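Lmo1340 protein (Listeria monocytogenes, PDB 4NLM) is of unknown function but is probably a surface lipoprotein, its chain carrying a YqgU-like domain of the six-bladed beta-propeller type. Local coordinates at residues Tyr274-Phe279 with Ile326-Thr331; Lys56-Leu61 with Phe71-Ile76; Pro134-Phe139 with Val152-Glu157; Ser145-Met150 with Asp166-Gln171. All blocks are in the same frame, centred on the assembly; numbering follows the deposited sequence.

Contact 1. Residues Tyr274-Phe279 with Ile326-Thr331; sequences YFDTNF and ILSYET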
# COMPACT_ATOMS: atom_id res chain seq x y z
N TYR A 274 -3.85 -4.61 -9.85
CA TYR A 274 -3.22 -3.64 -9.00
C TYR A 274 -3.54 -2.19 -9.40
O TYR A 274 -3.64 -1.85 -10.58
CB TYR A 274 -1.70 -3.79 -8.99
CG TYR A 274 -1.24 -5.05 -8.30
CD1 TYR A 274 -1.33 -5.16 -6.92
CD2 TYR A 274 -0.74 -6.14 -9.01
CE1 TYR A 274 -0.94 -6.31 -6.27
CE2 TYR A 274 -0.35 -7.30 -8.37
CZ TYR A 274 -0.44 -7.38 -7.00
OH TYR A 274 -0.06 -8.55 -6.38
N PHE A 275 -3.67 -1.33 -8.38
CA PHE A 275 -3.78 0.10 -8.55
C PHE A 275 -2.77 0.76 -7.62
O PHE A 275 -2.33 0.18 -6.64
CB PHE A 275 -5.21 0.63 -8.36
CG PHE A 275 -5.77 0.42 -6.98
CD1 PHE A 275 -5.51 1.31 -5.92
CD2 PHE A 275 -6.60 -0.66 -6.74
CE1 PHE A 275 -6.03 1.07 -4.67
CE2 PHE A 275 -7.12 -0.89 -5.48
CZ PHE A 275 -6.85 -0.01 -4.45
N ASP A 276 -2.44 2.00 -7.93
CA ASP A 276 -1.52 2.80 -7.10
C ASP A 276 -2.27 3.32 -5.89
O ASP A 276 -3.26 4.04 -6.01
CB ASP A 276 -1.01 3.96 -7.95
CG ASP A 276 -0.29 5.04 -7.18
OD1 ASP A 276 0.34 4.75 -6.15
OD2 ASP A 276 -0.38 6.20 -7.64
N THR A 277 -1.83 2.91 -4.70
CA THR A 277 -2.48 3.35 -3.48
C THR A 277 -2.32 4.83 -3.20
O THR A 277 -3.09 5.40 -2.44
CB THR A 277 -1.94 2.52 -2.30
OG1 THR A 277 -0.53 2.68 -2.24
CG2 THR A 277 -2.32 1.05 -2.43
N ASN A 278 -1.36 5.46 -3.86
CA ASN A 278 -1.12 6.86 -3.69
C ASN A 278 -1.91 7.69 -4.71
O ASN A 278 -1.34 8.37 -5.55
CB ASN A 278 0.38 7.09 -3.83
CG ASN A 278 0.81 8.42 -3.27
OD1 ASN A 278 0.67 8.70 -2.05
ND2 ASN A 278 1.37 9.24 -4.14
N PHE A 279 -3.23 7.55 -4.69
CA PHE A 279 -4.09 8.28 -5.61
C PHE A 279 -4.63 9.57 -5.01
O PHE A 279 -4.56 9.79 -3.80
CB PHE A 279 -5.25 7.37 -6.11
CG PHE A 279 -6.16 6.86 -5.02
CD1 PHE A 279 -7.20 7.66 -4.53
CD2 PHE A 279 -5.98 5.61 -4.47
CE1 PHE A 279 -8.04 7.16 -3.56
CE2 PHE A 279 -6.81 5.16 -3.47
CZ PHE A 279 -7.83 5.94 -3.01
N ILE A 326 2.26 -1.15 -8.19
CA ILE A 326 2.65 0.21 -8.62
C ILE A 326 2.47 1.18 -7.46
O ILE A 326 1.55 1.05 -6.70
CB ILE A 326 1.90 0.68 -9.85
CG1 ILE A 326 0.39 0.40 -9.75
CG2 ILE A 326 2.51 0.08 -11.11
CD1 ILE A 326 -0.44 1.05 -10.86
N LEU A 327 3.38 2.15 -7.40
CA LEU A 327 3.31 3.16 -6.31
C LEU A 327 3.89 4.46 -6.84
O LEU A 327 5.07 4.57 -7.18
CB LEU A 327 4.11 2.68 -5.11
CG LEU A 327 4.12 3.68 -3.95
CD1 LEU A 327 2.75 3.90 -3.35
CD2 LEU A 327 5.10 3.18 -2.89
N SER A 328 3.08 5.51 -6.77
CA SER A 328 3.53 6.84 -7.14
C SER A 328 4.01 7.61 -5.93
O SER A 328 3.88 7.19 -4.79
CB SER A 328 2.41 7.62 -7.84
OG SER A 328 1.38 7.98 -6.95
N TYR A 329 4.60 8.76 -6.24
CA TYR A 329 5.05 9.72 -5.23
C TYR A 329 4.04 10.88 -5.16
O TYR A 329 3.14 10.97 -5.97
CB TYR A 329 6.48 10.18 -5.53
CG TYR A 329 7.01 11.15 -4.49
CD1 TYR A 329 7.22 10.73 -3.17
CD2 TYR A 329 7.25 12.49 -4.80
CE1 TYR A 329 7.66 11.61 -2.21
CE2 TYR A 329 7.66 13.38 -3.84
CZ TYR A 329 7.88 12.93 -2.55
OH TYR A 329 8.30 13.83 -1.58
N GLU A 330 4.14 11.72 -4.12
CA GLU A 330 3.24 12.83 -3.93
C GLU A 330 3.20 13.74 -5.12
O GLU A 330 2.14 14.29 -5.42
CB GLU A 330 3.71 13.61 -2.68
CG GLU A 330 2.89 14.78 -2.26
CD GLU A 330 1.66 14.40 -1.51
OE1 GLU A 330 1.46 13.21 -1.28
OE2 GLU A 330 0.90 15.31 -1.11
N THR A 331 4.34 13.94 -5.77
CA THR A 331 4.47 14.84 -6.91
C THR A 331 5.21 14.18 -8.06
O THR A 331 5.82 13.12 -7.88
CB THR A 331 5.26 16.11 -6.53
OG1 THR A 331 6.63 15.78 -6.23
CG2 THR A 331 4.60 16.83 -5.34
O HOH W 1 -0.17 -1.68 -6.55
O HOH W 2 0.48 1.03 -4.25
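D276 and S328 carry the polar part of this contact, in which the loop 274-279 runs nearly parallel to 326-331, the two directions 10° apart. The D276 carboxylate takes three hydrogen bonds. Its OD1 accepts from S328 N at 2.9 Å and, from the opposite face of the carboxylate plane, from N278 N; the latter bond closes an Asx turn within the loop. Its OD2 is met on the syn side by S328 OG at 2.6 Å. With CG anti to the backbone N (chi1 168°), the carboxylate swings across to the strand. S328 OG is used again as acceptor: N278 ND2 reaches it at 3.1 Å, with the oxygen in the amide plane. The N278 amide also has a weak bond from OD1 to H229.

Water mediates the backbone pairing. One molecule joins F275 O to I326 N; a second accepts from T277 N and donates to I326 O at 2.7 Å.

Apolar packing centres on I326, which lays CG1 and CD1 against the F275-D276 peptide, CD1 standing 3.7 Å from D276 N. L327 CD1 crosses T277 at a slant, its methyl 3.7 Å from OG1. L327 O accepts from W53 NE1, outside the two segments.

The chemistry implies a joint made by side chains and solvent rather than direct backbone pairing: a buried carboxylate, its charge probably stabilised by three donors, ties a loop to an edge strand.

Contact 2. Residues Lys56-Leu61 with Phe71-Ile76; sequences KDSVLL and FEELNI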
# COMPACT_ATOMS: atom_id res chain seq x y z
N LYS A 56 11.03 12.85 -4.07
CA LYS A 56 10.81 12.79 -5.51
C LYS A 56 11.96 12.11 -6.23
O LYS A 56 11.79 11.64 -7.35
CB LYS A 56 10.55 14.16 -6.13
CG LYS A 56 11.69 15.10 -6.05
CD LYS A 56 11.34 16.43 -6.70
CE LYS A 56 12.47 17.41 -6.54
NZ LYS A 56 12.17 18.69 -7.24
N ASP A 57 13.14 12.11 -5.62
CA ASP A 57 14.29 11.49 -6.29
C ASP A 57 14.97 10.40 -5.50
O ASP A 57 16.12 10.06 -5.80
CB ASP A 57 15.32 12.50 -6.76
CG ASP A 57 15.90 13.31 -5.67
OD1 ASP A 57 15.51 13.12 -4.53
OD2 ASP A 57 16.73 14.20 -5.96
N SER A 58 14.28 9.79 -4.54
CA SER A 58 14.93 8.74 -3.76
C SER A 58 13.95 7.74 -3.22
O SER A 58 12.77 8.05 -3.05
CB SER A 58 15.77 9.32 -2.65
OG SER A 58 14.93 9.92 -1.67
N VAL A 59 14.48 6.54 -2.95
CA VAL A 59 13.68 5.43 -2.50
C VAL A 59 14.33 4.79 -1.27
O VAL A 59 15.50 5.01 -0.99
CB VAL A 59 13.51 4.36 -3.59
CG1 VAL A 59 12.80 4.99 -4.78
CG2 VAL A 59 14.83 3.68 -3.96
N LEU A 60 13.52 4.02 -0.55
CA LEU A 60 13.98 3.20 0.56
C LEU A 60 14.36 1.79 0.04
O LEU A 60 13.51 1.10 -0.44
CB LEU A 60 12.90 3.11 1.64
CG LEU A 60 13.23 2.27 2.86
CD1 LEU A 60 14.46 2.79 3.55
CD2 LEU A 60 12.05 2.20 3.81
N LEU A 61 15.64 1.51 0.16
CA LEU A 61 16.24 0.26 -0.31
C LEU A 61 16.53 -0.66 0.85
O LEU A 61 17.18 -0.28 1.80
CB LEU A 61 17.55 0.60 -1.03
CG LEU A 61 18.38 -0.57 -1.50
CD1 LEU A 61 17.66 -1.46 -2.51
CD2 LEU A 61 19.72 -0.11 -2.06
N PHE A 71 18.81 -0.85 5.67
CA PHE A 71 17.89 0.12 5.06
C PHE A 71 18.68 1.35 4.68
O PHE A 71 19.40 1.91 5.50
CB PHE A 71 16.74 0.46 6.02
CG PHE A 71 15.85 -0.70 6.28
CD1 PHE A 71 14.86 -1.02 5.39
CD2 PHE A 71 16.00 -1.48 7.40
CE1 PHE A 71 14.04 -2.09 5.58
CE2 PHE A 71 15.19 -2.58 7.60
CZ PHE A 71 14.21 -2.89 6.70
N GLU A 72 18.56 1.73 3.42
CA GLU A 72 19.26 2.88 2.87
C GLU A 72 18.33 3.77 2.05
O GLU A 72 17.36 3.29 1.47
CB GLU A 72 20.39 2.39 1.93
CG GLU A 72 21.52 1.61 2.60
CD GLU A 72 22.45 0.96 1.60
OE1 GLU A 72 21.94 0.19 0.78
OE2 GLU A 72 23.66 1.20 1.67
N GLU A 73 18.69 5.05 1.99
CA GLU A 73 18.07 5.94 1.01
C GLU A 73 18.92 5.86 -0.24
O GLU A 73 20.12 6.05 -0.16
CB GLU A 73 17.98 7.36 1.54
CG GLU A 73 17.35 8.33 0.54
CD GLU A 73 17.04 9.66 1.15
OE1 GLU A 73 17.67 9.96 2.18
OE2 GLU A 73 16.20 10.40 0.59
N LEU A 74 18.29 5.60 -1.38
CA LEU A 74 18.97 5.47 -2.67
C LEU A 74 18.46 6.55 -3.61
O LEU A 74 17.27 6.63 -3.85
CB LEU A 74 18.68 4.11 -3.28
CG LEU A 74 19.13 3.94 -4.74
CD1 LEU A 74 20.65 3.99 -4.87
CD2 LEU A 74 18.58 2.66 -5.31
N ASN A 75 19.37 7.38 -4.11
CA ASN A 75 18.99 8.42 -5.07
C ASN A 75 18.81 7.76 -6.44
O ASN A 75 19.67 7.00 -6.85
CB ASN A 75 20.08 9.49 -5.12
CG ASN A 75 19.72 10.66 -6.00
OD1 ASN A 75 19.68 10.55 -7.23
ND2 ASN A 75 19.43 11.78 -5.39
N ILE A 76 17.70 8.05 -7.11
CA ILE A 76 17.36 7.38 -8.37
C ILE A 76 18.11 7.89 -9.58
O ILE A 76 18.05 7.26 -10.64
CB ILE A 76 15.85 7.44 -8.65
CG1 ILE A 76 15.42 8.85 -9.06
CG2 ILE A 76 15.03 6.93 -7.47
CD1 ILE A 76 13.93 8.99 -9.33
O HOH W 3 18.93 14.32 -7.06
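V59 and L74 face each other as a hydrogen-bonded pair in an antiparallel beta hairpin, made by the two middle strands of a four-stranded propeller blade. On the face bearing V59, L61, E72 and L74, the bumps interlock. The two branches of V59 divide the work: CG2 lies beside L74 CB at 3.9 Å, the side chains pointing the same way, while CG1 meets I76 CG2 at 4.0 Å, these two chains crossing at about a right angle. L74 fills the hollow between V59 and L61, whose CB approaches L74 CB at 4.3 Å. Farther along, L61 CD2 runs beside the carboxylate end of E72. This face is completed by strand 352-357, where L355 packs on V59 and I76, and I356 on L61 and L74.

L60 CD1 leans against F71 CB, and I84 of strand 81-87 also touches L60. At the open end of the hairpin, I76 drapes CG1 and CG2 over the D57 carbonyl, whose O accepts from I76 N at 2.9 Å. A water spans D57 OD2 and N75 ND2, while D57 OD1 is held by S55 and N75 OD1 by Y77.

With CG anti to the backbone N (chi1 179°), E73 runs extended forward along its strand to the level of S58; OE1 forms a salt bridge with R82, and OE2 offers its anti lone pair to S58 OG at 2.6 Å.

Contact 3. Residues Pro134-Phe139 with Val152-Glu157; sequences PLTTTF and VTYSPE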
# COMPACT_ATOMS: atom_id res chain seq x y z
N PRO A 134 5.44 -12.28 18.01
CA PRO A 134 5.50 -12.32 16.54
C PRO A 134 4.25 -12.92 15.95
O PRO A 134 4.14 -14.13 15.76
CB PRO A 134 6.72 -13.19 16.25
CG PRO A 134 6.93 -13.98 17.49
CD PRO A 134 6.34 -13.25 18.64
N LEU A 135 3.29 -12.06 15.68
CA LEU A 135 2.04 -12.46 15.13
C LEU A 135 1.79 -11.75 13.82
O LEU A 135 2.25 -10.61 13.59
CB LEU A 135 0.94 -12.06 16.09
CG LEU A 135 1.06 -12.76 17.44
CD1 LEU A 135 0.11 -12.09 18.39
CD2 LEU A 135 0.77 -14.26 17.34
N THR A 136 0.99 -12.38 12.98
CA THR A 136 0.63 -11.76 11.72
C THR A 136 -0.15 -10.50 11.96
O THR A 136 -1.19 -10.52 12.64
CB THR A 136 -0.20 -12.76 10.87
OG1 THR A 136 0.57 -13.95 10.67
CG2 THR A 136 -0.61 -12.14 9.54
N THR A 137 0.32 -9.42 11.34
CA THR A 137 -0.23 -8.09 11.60
C THR A 137 -0.30 -7.28 10.32
O THR A 137 0.63 -7.29 9.50
CB THR A 137 0.67 -7.36 12.61
OG1 THR A 137 0.86 -8.16 13.78
CG2 THR A 137 0.07 -6.03 13.00
N THR A 138 -1.37 -6.51 10.19
CA THR A 138 -1.54 -5.60 9.06
C THR A 138 -1.63 -4.19 9.64
O THR A 138 -2.42 -3.95 10.57
CB THR A 138 -2.80 -5.92 8.23
OG1 THR A 138 -2.76 -7.29 7.84
CG2 THR A 138 -2.90 -5.04 7.00
N PHE A 139 -0.87 -3.24 9.09
CA PHE A 139 -0.75 -1.92 9.64
C PHE A 139 -1.37 -0.83 8.79
O PHE A 139 -1.19 -0.85 7.58
CB PHE A 139 0.73 -1.56 9.85
CG PHE A 139 1.46 -2.42 10.82
CD1 PHE A 139 2.07 -3.59 10.39
CD2 PHE A 139 1.57 -2.08 12.16
CE1 PHE A 139 2.76 -4.40 11.27
CE2 PHE A 139 2.26 -2.90 13.03
CZ PHE A 139 2.87 -4.07 12.59
N VAL A 152 -4.22 -4.59 12.73
CA VAL A 152 -5.01 -5.79 12.88
C VAL A 152 -4.05 -6.94 13.17
O VAL A 152 -3.15 -7.20 12.36
CB VAL A 152 -5.81 -6.06 11.59
CG1 VAL A 152 -6.68 -7.30 11.78
CG2 VAL A 152 -6.66 -4.85 11.23
N THR A 153 -4.27 -7.61 14.29
CA THR A 153 -3.47 -8.78 14.66
C THR A 153 -4.32 -10.04 14.60
O THR A 153 -5.49 -10.05 14.99
CB THR A 153 -2.89 -8.66 16.08
OG1 THR A 153 -3.92 -8.28 17.00
CG2 THR A 153 -1.80 -7.62 16.12
N TYR A 154 -3.71 -11.10 14.08
CA TYR A 154 -4.38 -12.38 13.90
C TYR A 154 -3.74 -13.46 14.76
O TYR A 154 -2.51 -13.49 14.89
CB TYR A 154 -4.26 -12.85 12.46
CG TYR A 154 -4.92 -11.98 11.44
CD1 TYR A 154 -4.25 -10.89 10.88
CD2 TYR A 154 -6.24 -12.20 11.06
CE1 TYR A 154 -4.85 -10.09 9.94
CE2 TYR A 154 -6.86 -11.38 10.12
CZ TYR A 154 -6.15 -10.35 9.55
OH TYR A 154 -6.75 -9.53 8.62
N SER A 155 -4.56 -14.30 15.37
CA SER A 155 -4.10 -15.48 16.09
C SER A 155 -5.29 -16.39 16.28
O SER A 155 -6.42 -15.91 16.38
CB SER A 155 -3.54 -15.10 17.45
OG SER A 155 -2.95 -16.21 18.10
N PRO A 156 -5.07 -17.72 16.31
CA PRO A 156 -6.23 -18.60 16.50
C PRO A 156 -6.96 -18.40 17.81
O PRO A 156 -8.13 -18.77 17.92
CB PRO A 156 -5.64 -20.01 16.45
CG PRO A 156 -4.29 -19.89 15.84
CD PRO A 156 -3.83 -18.48 16.03
N GLU A 157 -6.29 -17.81 18.80
CA GLU A 157 -6.91 -17.60 20.09
C GLU A 157 -8.00 -16.55 20.06
O GLU A 157 -8.83 -16.49 20.98
CB GLU A 157 -5.88 -17.16 21.11
CG GLU A 157 -4.92 -18.23 21.54
CD GLU A 157 -3.79 -18.42 20.58
OE1 GLU A 157 -3.77 -17.77 19.54
OE2 GLU A 157 -2.90 -19.21 20.88
O HOH W 4 -0.35 -14.74 13.86
O HOH W 5 -5.26 -8.01 7.11
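Y154 turns the edge of its ring to T136, and the conformations of Y154 and T138 set how their side chains meet. Y154 CG stands anti to its own carbonyl carbon (chi1 -64°), which carries the ring from the level of T136 toward T138: T136 O lies in the ring plane, 3.5 Å from Y154 CD1, and T136 CG2 approaches the same carbon obliquely. At the far end of the ring a water joins Y154 OH, 2.6 Å away, to T138 OG1. The hydroxyl of T138 can take part because its chi1 of -54° keeps OG1 on the side of the backbone N and sends CG2 anti to the backbone N. P180 and F160 also pack against Y154.

T137 adopts the same rotamer but faces the other side of the sheet. Its OG1 curls back to donate to L135 O at 2.8 Å, from well above the carbonyl plane, and Y106 OH binds that carbonyl too. CG2 lies over one face of the F139 ring, 3.4 Å above its plane and offset toward the rim; across the strands T137 and T153 lie side by side, T153 CG2 3.6 Å from T137 OG1.

The backbones are joined by a reciprocal pair, T138 N to V152 O and V152 N to T138 O, both at 2.9 Å, and by Y154 N to T136 O at 3.0 Å. Beyond this last bond the chains part, and a water takes over between T136 N and Y154 O.

This antiparallel pairing of the first two strands is that of the beta hairpin opening a four-stranded propeller blade.

Contact 4. Residues Ser145-Met150 with Asp166-Gln171; sequences SPEKIM and DYTLDQ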
# COMPACT_ATOMS: atom_id res chain seq x y z
N SER A 145 -3.17 12.25 11.13
CA SER A 145 -2.52 12.30 12.42
C SER A 145 -1.52 11.17 12.42
O SER A 145 -1.77 10.08 12.97
CB SER A 145 -3.55 12.12 13.54
OG SER A 145 -4.54 13.13 13.42
N PRO A 146 -0.33 11.41 11.85
CA PRO A 146 0.62 10.31 11.73
C PRO A 146 1.32 9.83 13.01
O PRO A 146 2.19 8.94 12.95
CB PRO A 146 1.58 10.80 10.64
CG PRO A 146 1.54 12.28 10.79
CD PRO A 146 0.11 12.60 11.12
N GLU A 147 0.86 10.33 14.14
CA GLU A 147 1.27 9.79 15.41
C GLU A 147 0.52 8.46 15.68
O GLU A 147 0.84 7.72 16.63
CB GLU A 147 0.95 10.80 16.51
CG GLU A 147 1.84 12.06 16.49
CD GLU A 147 1.49 13.15 15.46
OE1 GLU A 147 0.36 13.18 14.92
OE2 GLU A 147 2.35 14.03 15.20
N LYS A 148 -0.53 8.19 14.90
CA LYS A 148 -1.38 7.03 15.13
C LYS A 148 -1.22 5.95 14.07
O LYS A 148 -1.32 6.23 12.87
CB LYS A 148 -2.84 7.43 15.08
CG LYS A 148 -3.23 8.48 16.09
CD LYS A 148 -4.71 8.76 16.02
CE LYS A 148 -5.00 10.03 16.81
NZ LYS A 148 -6.46 10.25 16.91
N ILE A 149 -1.00 4.71 14.53
CA ILE A 149 -0.92 3.56 13.66
C ILE A 149 -1.91 2.54 14.19
O ILE A 149 -1.81 2.07 15.35
CB ILE A 149 0.49 2.97 13.58
CG1 ILE A 149 1.48 4.02 13.07
CG2 ILE A 149 0.53 1.77 12.64
CD1 ILE A 149 2.92 3.54 13.08
N MSE A 150 -2.86 2.18 13.36
CA MSE A 150 -3.83 1.16 13.71
C MSE A 150 -3.34 -0.15 13.12
O MSE A 150 -2.72 -0.18 12.06
CB MSE A 150 -5.17 1.58 13.12
CG MSE A 150 -6.29 0.55 13.12
SE MSE A 150 -7.94 1.49 12.63
CE MSE A 150 -7.63 1.87 10.71
N ASP A 166 -0.95 5.17 19.56
CA ASP A 166 -0.45 6.53 19.44
C ASP A 166 0.94 6.45 20.01
O ASP A 166 1.13 6.39 21.24
CB ASP A 166 -1.28 7.55 20.19
CG ASP A 166 -0.79 8.94 19.96
OD1 ASP A 166 0.46 9.12 19.86
OD2 ASP A 166 -1.62 9.86 19.84
N TYR A 167 1.92 6.37 19.12
CA TYR A 167 3.28 6.10 19.57
C TYR A 167 3.95 7.29 20.23
O TYR A 167 4.95 7.14 20.91
CB TYR A 167 4.14 5.53 18.44
CG TYR A 167 4.34 6.46 17.27
CD1 TYR A 167 5.29 7.46 17.31
CD2 TYR A 167 3.64 6.26 16.07
CE1 TYR A 167 5.49 8.30 16.20
CE2 TYR A 167 3.84 7.07 14.97
CZ TYR A 167 4.76 8.10 15.04
OH TYR A 167 4.94 8.90 13.93
N THR A 168 3.39 8.47 20.04
CA THR A 168 3.90 9.68 20.66
C THR A 168 3.43 9.80 22.11
O THR A 168 4.09 10.44 22.92
CB THR A 168 3.57 10.95 19.84
OG1 THR A 168 2.17 11.24 19.90
CG2 THR A 168 4.03 10.86 18.41
N LEU A 169 2.30 9.16 22.42
CA LEU A 169 1.73 9.21 23.76
C LEU A 169 1.77 7.88 24.50
O LEU A 169 1.25 7.77 25.60
CB LEU A 169 0.29 9.71 23.68
CG LEU A 169 0.16 11.14 23.13
CD1 LEU A 169 -1.30 11.56 23.09
CD2 LEU A 169 0.99 12.13 23.94
N ASP A 170 2.41 6.88 23.90
CA ASP A 170 2.49 5.55 24.49
C ASP A 170 1.10 5.06 24.88
O ASP A 170 0.93 4.48 25.97
CB ASP A 170 3.41 5.54 25.71
CG ASP A 170 4.80 6.02 25.39
OD1 ASP A 170 5.38 5.52 24.41
OD2 ASP A 170 5.32 6.90 26.11
N GLN A 171 0.14 5.25 23.98
CA GLN A 171 -1.26 4.90 24.24
C GLN A 171 -1.68 3.78 23.25
O GLN A 171 -1.42 3.88 22.06
CB GLN A 171 -2.14 6.13 24.04
CG GLN A 171 -3.54 6.00 24.60
CD GLN A 171 -4.40 7.21 24.32
OE1 GLN A 171 -3.89 8.30 24.03
NE2 GLN A 171 -5.71 7.04 24.42
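The ring of Y167 lies over a beta turn rather than over another side chain: E147 CA points a C-H at its face, 4.2 Å from the centroid and off-centre, while the P146 carbonyl approaches the ring obliquely, its O 3.2 Å from CE2. The turn is of type I, running from S145 to K148. Y167 CG sits between the backbone N and the carbonyl carbon (chi1 63°), which directs the ring toward the P146-E147 turn. The same residue anchors the backbone, Y167 N donating to E147 O at 3.0 Å, and D166 CA adds a C-H...O contact to that oxygen.

D166 organises the second turn. Its OD1 accepts from T168 OG1 at 2.7 Å on the syn lone pair and from L169 N at 3.2 Å from above the carboxylate plane, an Asx motif; T168 N adds a weak bond. D166 O is gripped twice, by L169 N and Q171 N from opposite faces, and D170 and Q171 facing D166 make a G1 beta bulge.

K148 and D166 form a non-hydrogen-bonded antiparallel pair, yet the ammonium group of K148 makes its salt bridge with D187. On the other side I149 CD1 meets Y167 CE2 at 4.1 Å. There I149 and Y167 both pack against W141 of strand 137-141 and I118 of strand 114-120 in the preceding blade, whereas K148 leans toward W184 of strand 182-184 in the following one.

Along the chain contact 2 comes first, contacts 3 and 4 follow with their segments alternating, and contact 1 closes the series. Contacts 3 and 4 share strand 148-155 and one four-stranded sheet; their centres are about 19 Å apart, and F139 touches I149 between them. Contact 2 belongs to the blade 47-87, its centre about 30 Å from that of contact 3. Contact 1 lies closest to the middle of the chain, about 8 Å from its centre, and joins a loop to a strand remote in sequence; there Y329 packs on K56 of contact 2. Local hairpins thus build individual blades, while the long-range loop contact joins parts far apart in sequence but neighbours in the propeller.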